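Local atomic coordinates of NAD-dependent epimerase/dehydratase (Methylobacillus flagellatus KT, PDB entry 3GPI), a protein that is of unknown function but probably binds a nicotinamide dinucleotide, as members of the NAD-dependent epimerase/dehydratase family do. Residues D13-H27 against R187-Q199. Residues are numbered along the deposited sequence; the frame is centred on the assembly and turned at random.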
ATOM      1  N   ASP A  13       1.208  -7.414   6.084  1.00 18.92           N
ATOM      2  CA  ASP A  13       0.409  -8.253   5.196  1.00 19.03           C
ATOM      3  C   ASP A  13       0.722  -8.003   3.714  1.00 18.73           C
ATOM      4  O   ASP A  13       0.722  -8.925   2.895  1.00 18.66           O
ATOM      5  CB  ASP A  13      -1.087  -8.150   5.486  1.00 21.14           C
ATOM      6  CG  ASP A  13      -1.673  -6.724   5.301  1.00 23.85           C
ATOM      7  OD1 ASP A  13      -0.935  -5.718   5.143  1.00 28.15           O
ATOM      8  OD2 ASP A  13      -2.926  -6.655   5.318  1.00 29.12           O
ATOM      9  N   LEU A  14       0.981  -6.752   3.363  1.00 17.58           N
ATOM     10  CA  LEU A  14       1.277  -6.432   1.979  1.00 16.23           C
ATOM     11  C   LEU A  14       2.598  -7.075   1.576  1.00 16.00           C
ATOM     12  O   LEU A  14       2.674  -7.728   0.527  1.00 14.75           O
ATOM     13  CB  LEU A  14       1.348  -4.910   1.812  1.00 16.31           C
ATOM     14  CG  LEU A  14       1.857  -4.452   0.465  1.00 17.08           C
ATOM     15  CD1 LEU A  14       0.950  -4.825  -0.662  1.00 18.68           C
ATOM     16  CD2 LEU A  14       2.110  -2.956   0.451  1.00 18.94           C
ATOM     17  N   GLY A  15       3.617  -6.929   2.423  1.00 15.90           N
ATOM     18  CA  GLY A  15       4.935  -7.515   2.105  1.00 16.22           C
ATOM     19  C   GLY A  15       4.875  -9.026   2.016  1.00 16.53           C
ATOM     20  O   GLY A  15       5.552  -9.618   1.182  1.00 17.30           O
ATOM     21  N   LEU A  16       4.059  -9.658   2.856  1.00 15.82           N
ATOM     22  CA  LEU A  16       3.928 -11.105   2.814  1.00 16.40           C
ATOM     23  C   LEU A  16       3.232 -11.593   1.572  1.00 16.53           C
ATOM     24  O   LEU A  16       3.652 -12.580   0.962  1.00 16.62           O
ATOM     25  CB  LEU A  16       3.252 -11.659   4.066  1.00 17.67           C
ATOM     26  CG  LEU A  16       4.131 -11.543   5.304  1.00 20.22           C
ATOM     27  CD1 LEU A  16       3.339 -11.694   6.609  1.00 23.04           C
ATOM     28  CD2 LEU A  16       5.188 -12.654   5.178  1.00 23.70           C
ATOM     29  N   GLU A  17       2.196 -10.881   1.147  1.00 16.05           N
ATOM     30  CA  GLU A  17       1.507 -11.265  -0.057  1.00 14.84           C
ATOM     31  C   GLU A  17       2.374 -11.041  -1.285  1.00 14.55           C
ATOM     32  O   GLU A  17       2.379 -11.865  -2.196  1.00 15.64           O
ATOM     33  CB  GLU A  17       0.157 -10.523  -0.178  1.00 16.28           C
ATOM     34  CG  GLU A  17      -0.626 -10.766  -1.471  1.00 16.86           C
ATOM     35  CD  GLU A  17      -1.095 -12.194  -1.689  1.00 19.03           C
ATOM     36  OE1 GLU A  17      -1.044 -13.010  -0.730  1.00 22.70           O
ATOM     37  OE2 GLU A  17      -1.501 -12.492  -2.827  1.00 22.95           O
ATOM     38  N   LEU A  18       3.144  -9.955  -1.270  1.00 14.66           N
ATOM     39  CA  LEU A  18       4.094  -9.693  -2.344  1.00 14.86           C
ATOM     40  C   LEU A  18       5.125 -10.808  -2.396  1.00 14.34           C
ATOM     41  O   LEU A  18       5.453 -11.325  -3.465  1.00 14.45           O
ATOM     42  CB  LEU A  18       4.748  -8.348  -2.097  1.00 14.45           C
ATOM     43  CG  LEU A  18       5.829  -8.008  -3.138  1.00 13.24           C
ATOM     44  CD1 LEU A  18       5.300  -8.032  -4.563  1.00 15.09           C
ATOM     45  CD2 LEU A  18       6.412  -6.627  -2.800  1.00 14.96           C
ATOM     46  N   ALA A  19       5.661 -11.173  -1.231  1.00 15.06           N
ATOM     47  CA  ALA A  19       6.671 -12.238  -1.216  1.00 14.93           C
ATOM     48  C   ALA A  19       6.110 -13.518  -1.809  1.00 15.42           C
ATOM     49  O   ALA A  19       6.798 -14.204  -2.572  1.00 15.46           O
ATOM     50  CB  ALA A  19       7.189 -12.480   0.205  1.00 15.33           C
ATOM     51  N   ARG A  20       4.875 -13.845  -1.464  1.00 15.95           N
ATOM     52  CA  ARG A  20       4.269 -15.083  -1.944  1.00 17.67           C
ATOM     53  C   ARG A  20       4.199 -15.100  -3.458  1.00 17.41           C
ATOM     54  O   ARG A  20       4.555 -16.081  -4.117  1.00 18.06           O
ATOM     55  CB  ARG A  20       2.878 -15.245  -1.311  1.00 19.21           C
ATOM     56  CG  ARG A  20       2.167 -16.556  -1.633  1.00 22.65           C
ATOM     57  CD  ARG A  20       0.675 -16.568  -1.177  1.00 23.49           C
ATOM     58  NE  ARG A  20      -0.148 -15.645  -1.978  1.00 23.78           N
ATOM     59  CZ  ARG A  20      -0.659 -15.928  -3.175  1.00 24.76           C
ATOM     60  NH1 ARG A  20      -0.431 -17.120  -3.729  1.00 26.62           N
ATOM     61  NH2 ARG A  20      -1.396 -15.041  -3.828  1.00 24.59           N
ATOM     62  N   ARG A  21       3.776 -13.974  -4.038  1.00 16.24           N
ATOM     63  CA  ARG A  21       3.647 -13.865  -5.488  1.00 16.43           C
ATOM     64  C   ARG A  21       5.001 -13.922  -6.180  1.00 16.51           C
ATOM     65  O   ARG A  21       5.170 -14.668  -7.158  1.00 17.55           O
ATOM     66  CB  ARG A  21       2.875 -12.586  -5.843  1.00 17.37           C
ATOM     67  CG  ARG A  21       1.400 -12.677  -5.445  1.00 18.93           C
ATOM     68  CD  ARG A  21       0.629 -11.337  -5.575  1.00 21.53           C
ATOM     69  NE  ARG A  21      -0.771 -11.569  -5.210  1.00 21.50           N
ATOM     70  CZ  ARG A  21      -1.726 -11.971  -6.041  1.00 20.92           C
ATOM     71  NH1 ARG A  21      -1.516 -12.057  -7.362  1.00 20.97           N
ATOM     72  NH2 ARG A  21      -2.924 -12.196  -5.541  1.00 23.03           N
ATOM     73  N   LEU A  22       5.985 -13.191  -5.663  1.00 15.20           N
ATOM     74  CA  LEU A  22       7.301 -13.141  -6.288  1.00 14.50           C
ATOM     75  C   LEU A  22       7.988 -14.491  -6.190  1.00 15.15           C
ATOM     76  O   LEU A  22       8.671 -14.882  -7.133  1.00 15.68           O
ATOM     77  CB  LEU A  22       8.167 -12.071  -5.623  1.00 14.06           C
ATOM     78  CG  LEU A  22       7.729 -10.651  -5.903  1.00 14.41           C
ATOM     79  CD1 LEU A  22       8.553  -9.746  -5.042  1.00 14.53           C
ATOM     80  CD2 LEU A  22       7.855 -10.293  -7.409  1.00 15.30           C
ATOM     81  N   THR A  23       7.835 -15.187  -5.066  1.00 14.93           N
ATOM     82  CA  THR A  23       8.428 -16.524  -4.940  1.00 16.40           C
ATOM     83  C   THR A  23       7.788 -17.484  -5.928  1.00 17.43           C
ATOM     84  O   THR A  23       8.516 -18.278  -6.570  1.00 17.53           O
ATOM     85  CB  THR A  23       8.291 -17.009  -3.491  1.00 15.40           C
ATOM     86  OG1 THR A  23       9.071 -16.164  -2.632  1.00 16.91           O
ATOM     87  CG2 THR A  23       8.766 -18.455  -3.354  1.00 17.87           C
ATOM     88  N   ALA A  24       6.460 -17.390  -6.096  1.00 18.47           N
ATOM     89  CA  ALA A  24       5.784 -18.248  -7.072  1.00 19.40           C
ATOM     90  C   ALA A  24       6.262 -18.007  -8.493  1.00 20.29           C
ATOM     91  O   ALA A  24       6.251 -18.933  -9.325  1.00 22.13           O
ATOM     92  CB  ALA A  24       4.285 -18.088  -6.977  1.00 19.94           C
ATOM     93  N   GLN A  25       6.678 -16.785  -8.788  1.00 19.78           N
ATOM     94  CA  GLN A  25       7.183 -16.445 -10.106  1.00 20.55           C
ATOM     95  C   GLN A  25       8.663 -16.798 -10.289  1.00 20.13           C
ATOM     96  O   GLN A  25       9.200 -16.656 -11.397  1.00 21.53           O
ATOM     97  CB  GLN A  25       7.006 -14.974 -10.347  1.00 20.87           C
ATOM     98  CG  GLN A  25       5.584 -14.547 -10.438  1.00 24.60           C
ATOM     99  CD  GLN A  25       5.481 -13.079 -10.638  1.00 29.01           C
ATOM    100  OE1 GLN A  25       6.019 -12.295  -9.856  1.00 30.91           O
ATOM    101  NE2 GLN A  25       4.814 -12.681 -11.700  1.00 30.83           N
ATOM    102  N   GLY A  26       9.295 -17.290  -9.220  1.00 18.23           N
ATOM    103  CA  GLY A  26      10.654 -17.818  -9.337  1.00 17.31           C
ATOM    104  C   GLY A  26      11.756 -16.953  -8.796  1.00 17.22           C
ATOM    105  O   GLY A  26      12.927 -17.298  -8.899  1.00 17.06           O
ATOM    106  N   HIS A  27      11.396 -15.800  -8.246  1.00 15.47           N
ATOM    107  CA  HIS A  27      12.400 -14.935  -7.626  1.00 15.18           C
ATOM    108  C   HIS A  27      12.925 -15.463  -6.290  1.00 14.98           C
ATOM    109  O   HIS A  27      12.228 -16.177  -5.570  1.00 16.07           O
ATOM    110  CB  HIS A  27      11.807 -13.536  -7.361  1.00 13.77           C
ATOM    111  CG  HIS A  27      11.403 -12.797  -8.597  1.00 15.27           C
ATOM    112  ND1 HIS A  27      12.244 -11.923  -9.257  1.00 17.65           N
ATOM    113  CD2 HIS A  27      10.228 -12.770  -9.270  1.00 15.29           C
ATOM    114  CE1 HIS A  27      11.606 -11.395 -10.291  1.00 16.55           C
ATOM    115  NE2 HIS A  27      10.393 -11.922 -10.343  1.00 17.22           N
ATOM    116  N   ARG A 187      -5.362  -5.392  -0.746  1.00 13.11           N
ATOM    117  CA  ARG A 187      -4.016  -5.923  -0.490  1.00 13.94           C
ATOM    118  C   ARG A 187      -3.463  -6.719  -1.668  1.00 12.58           C
ATOM    119  O   ARG A 187      -2.293  -6.569  -2.038  1.00 12.67           O
ATOM    120  CB  ARG A 187      -4.036  -6.811   0.751  1.00 14.45           C
ATOM    121  CG  ARG A 187      -2.691  -7.457   1.115  1.00 16.34           C
ATOM    122  CD  ARG A 187      -2.942  -8.732   1.956  1.00 18.01           C
ATOM    123  NE  ARG A 187      -3.492  -9.828   1.166  1.00 19.08           N
ATOM    124  CZ  ARG A 187      -3.832 -11.013   1.650  1.00 21.43           C
ATOM    125  NH1 ARG A 187      -3.702 -11.264   2.943  1.00 23.99           N
ATOM    126  NH2 ARG A 187      -4.355 -11.921   0.844  1.00 23.66           N
ATOM    127  N   ASP A 188      -4.270  -7.588  -2.269  1.00 12.57           N
ATOM    128  CA  ASP A 188      -3.737  -8.446  -3.318  1.00 13.58           C
ATOM    129  C   ASP A 188      -3.456  -7.677  -4.598  1.00 12.76           C
ATOM    130  O   ASP A 188      -2.553  -8.035  -5.347  1.00 13.95           O
ATOM    131  CB  ASP A 188      -4.693  -9.568  -3.648  1.00 14.13           C
ATOM    132  CG  ASP A 188      -4.846 -10.585  -2.527  1.00 16.35           C
ATOM    133  OD1 ASP A 188      -4.163 -10.535  -1.495  1.00 19.20           O
ATOM    134  OD2 ASP A 188      -5.654 -11.522  -2.739  1.00 24.12           O
ATOM    135  N   ASP A 189      -4.236  -6.634  -4.892  1.00 12.86           N
ATOM    136  CA  ASP A 189      -3.873  -5.778  -6.018  1.00 12.09           C
ATOM    137  C   ASP A 189      -2.636  -4.947  -5.753  1.00 12.73           C
ATOM    138  O   ASP A 189      -1.835  -4.712  -6.658  1.00 13.77           O
ATOM    139  CB  ASP A 189      -5.050  -4.844  -6.386  1.00 13.34           C
ATOM    140  CG  ASP A 189      -6.036  -5.512  -7.311  1.00 14.35           C
ATOM    141  OD1 ASP A 189      -5.564  -6.095  -8.314  1.00 14.51           O
ATOM    142  OD2 ASP A 189      -7.267  -5.408  -7.082  1.00 14.38           O
ATOM    143  N   GLY A 190      -2.465  -4.430  -4.533  1.00 12.30           N
ATOM    144  CA  GLY A 190      -1.248  -3.686  -4.229  1.00 12.70           C
ATOM    145  C   GLY A 190      -0.029  -4.593  -4.435  1.00 12.52           C
ATOM    146  O   GLY A 190       0.958  -4.182  -5.046  1.00 13.80           O
ATOM    147  N   ALA A 191      -0.097  -5.836  -3.921  1.00 12.83           N
ATOM    148  CA  ALA A 191       1.017  -6.739  -4.068  1.00 12.73           C
ATOM    149  C   ALA A 191       1.225  -7.133  -5.521  1.00 12.64           C
ATOM    150  O   ALA A 191       2.375  -7.155  -5.983  1.00 13.37           O
ATOM    151  CB  ALA A 191       0.756  -8.000  -3.231  1.00 13.68           C
ATOM    152  N   ALA A 192       0.140  -7.481  -6.201  1.00 12.06           N
ATOM    153  CA  ALA A 192       0.262  -7.939  -7.587  1.00 12.15           C
ATOM    154  C   ALA A 192       0.715  -6.806  -8.494  1.00 12.29           C
ATOM    155  O   ALA A 192       1.425  -7.039  -9.465  1.00 13.56           O
ATOM    156  CB  ALA A 192      -1.046  -8.522  -8.085  1.00 13.34           C
ATOM    157  N   PHE A 193       0.345  -5.562  -8.201  1.00 12.33           N
ATOM    158  CA  PHE A 193       0.825  -4.456  -9.040  1.00 11.63           C
ATOM    159  C   PHE A 193       2.329  -4.284  -8.853  1.00 11.97           C
ATOM    160  O   PHE A 193       3.080  -4.081  -9.832  1.00 12.28           O
ATOM    161  CB  PHE A 193       0.086  -3.158  -8.683  1.00 11.50           C
ATOM    162  CG  PHE A 193       0.554  -1.961  -9.487  1.00 12.46           C
ATOM    163  CD1 PHE A 193       0.492  -1.970 -10.854  1.00 14.34           C
ATOM    164  CD2 PHE A 193       1.008  -0.820  -8.843  1.00 14.22           C
ATOM    165  CE1 PHE A 193       0.900  -0.877 -11.601  1.00 14.17           C
ATOM    166  CE2 PHE A 193       1.440   0.293  -9.573  1.00 13.76           C
ATOM    167  CZ  PHE A 193       1.381   0.256 -10.946  1.00 14.11           C
ATOM    168  N   ILE A 194       2.815  -4.369  -7.627  1.00 11.89           N
ATOM    169  CA  ILE A 194       4.274  -4.300  -7.435  1.00 12.38           C
ATOM    170  C   ILE A 194       4.987  -5.460  -8.130  1.00 12.84           C
ATOM    171  O   ILE A 194       5.996  -5.254  -8.818  1.00 13.33           O
ATOM    172  CB  ILE A 194       4.662  -4.294  -5.963  1.00 13.61           C
ATOM    173  CG1 ILE A 194       4.048  -3.070  -5.279  1.00 14.60           C
ATOM    174  CG2 ILE A 194       6.181  -4.336  -5.812  1.00 13.37           C
ATOM    175  CD1 ILE A 194       4.161  -3.101  -3.777  1.00 16.04           C
ATOM    176  N   ALA A 195       4.430  -6.672  -8.043  1.00 12.87           N
ATOM    177  CA  ALA A 195       5.028  -7.804  -8.771  1.00 13.77           C
ATOM    178  C   ALA A 195       4.995  -7.572 -10.249  1.00 13.13           C
ATOM    179  O   ALA A 195       5.970  -7.923 -10.949  1.00 13.73           O
ATOM    180  CB  ALA A 195       4.326  -9.120  -8.431  1.00 13.01           C
ATOM    181  N   TYR A 196       3.917  -6.974 -10.746  1.00 12.72           N
ATOM    182  CA  TYR A 196       3.826  -6.672 -12.174  1.00 12.91           C
ATOM    183  C   TYR A 196       4.910  -5.666 -12.573  1.00 13.34           C
ATOM    184  O   TYR A 196       5.600  -5.851 -13.617  1.00 14.47           O
ATOM    185  CB  TYR A 196       2.434  -6.144 -12.509  1.00 13.02           C
ATOM    186  CG  TYR A 196       2.234  -5.651 -13.911  1.00 14.17           C
ATOM    187  CD1 TYR A 196       2.040  -6.562 -14.949  1.00 18.04           C
ATOM    188  CD2 TYR A 196       2.171  -4.280 -14.190  1.00 16.22           C
ATOM    189  CE1 TYR A 196       1.811  -6.126 -16.217  1.00 17.85           C
ATOM    190  CE2 TYR A 196       1.960  -3.829 -15.505  1.00 16.05           C
ATOM    191  CZ  TYR A 196       1.772  -4.775 -16.491  1.00 16.49           C
ATOM    192  OH  TYR A 196       1.552  -4.342 -17.795  1.00 19.40           O
ATOM    193  N   LEU A 197       5.128  -4.654 -11.752  1.00 13.33           N
ATOM    194  CA  LEU A 197       6.150  -3.654 -12.107  1.00 13.67           C
ATOM    195  C   LEU A 197       7.524  -4.299 -12.065  1.00 15.17           C
ATOM    196  O   LEU A 197       8.402  -3.935 -12.830  1.00 16.21           O
ATOM    197  CB  LEU A 197       6.107  -2.450 -11.163  1.00 14.16           C
ATOM    198  CG  LEU A 197       4.846  -1.606 -11.267  1.00 14.57           C
ATOM    199  CD1 LEU A 197       4.954  -0.482 -10.260  1.00 17.28           C
ATOM    200  CD2 LEU A 197       4.641  -1.063 -12.697  1.00 15.32           C
ATOM    201  N   ILE A 198       7.726  -5.263 -11.176  1.00 15.31           N
ATOM    202  CA  ILE A 198       8.999  -5.963 -11.102  1.00 16.79           C
ATOM    203  C   ILE A 198       9.208  -6.794 -12.346  1.00 18.67           C
ATOM    204  O   ILE A 198      10.339  -6.825 -12.865  1.00 20.31           O
ATOM    205  CB  ILE A 198       9.064  -6.794  -9.772  1.00 14.87           C
ATOM    206  CG1 ILE A 198       9.334  -5.840  -8.596  1.00 14.44           C
ATOM    207  CG2 ILE A 198      10.171  -7.902  -9.832  1.00 16.96           C
ATOM    208  CD1 ILE A 198       9.122  -6.483  -7.241  1.00 14.68           C
ATOM    209  N   GLN A 199       8.156  -7.454 -12.836  1.00 19.08           N
ATOM    210  CA  GLN A 199       8.226  -8.228 -14.088  1.00 22.11           C
ATOM    211  C   GLN A 199       8.499  -7.328 -15.296  1.00 23.25           C
ATOM    212  O   GLN A 199       9.221  -7.737 -16.224  1.00 25.83           O
ATOM    213  CB  GLN A 199       6.960  -9.048 -14.283  1.00 22.98           C
ATOM    214  CG  GLN A 199       6.997  -9.928 -15.526  1.00 27.29           C
ATOM    215  CD  GLN A 199       5.711 -10.689 -15.727  1.00 31.41           C
ATOM    216  OE1 GLN A 199       4.685 -10.108 -16.101  1.00 32.00           O
ATOM    217  NE2 GLN A 199       5.752 -11.998 -15.487  1.00 33.17           N
TER
HETATM  218  O   HOH W   1      -3.872  -9.382   5.388  1.00 36.15           O
HETATM  219  O   HOH W   2       7.360 -10.304 -10.877  1.00 29.15           O
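With CG anti to the backbone N (chi1 176°) and a bend at chi2, E17 lays its CG against the methyl of A191, 3.6 Å from CG to CB, and brings its carboxylate close to D188, OE2 3.6 Å from OD1, a like-charge approach probably offset by R20, R21 and R187. R21 has CG anti to the carbonyl carbon and runs extended to NE, which carries its guanidinium over A192, with NH1 3.6 Å from CB. Oxygen OE2 of E17 accepts from R20 NH2 and R21 NE, both from the same face of its plane, while OE1 takes R20 NE. R187 grips D188 OD1 with NE and NH2. Between the helices the salt bridges are long: E17 OE1 sits over the R187 guanidinium, 3.8 Å from NH2 with no directed N-H, and R21 NH2 pairs with D188 OD2. Without the carboxylate, as with an alanine at E17, R20 and R21 would probably lose their shared partner and one side of A191 would be less covered. A191 is a knob in the hole formed by L14, E17, L18 and R21, and the axes approach to 8.5 Å at -48°. Helix 13-24, after the first strand of the Rossmann-type fold, and helix 187-201 pack on the same mixed sheet: L18 rests on strand 6-9, I194 on strand 149-158. Deeper, L18 CD2 meets I194 CG2 at 3.8 Å. A water donates to Q25 OE1, 2.6 Å from the water oxygen, and to A195 O.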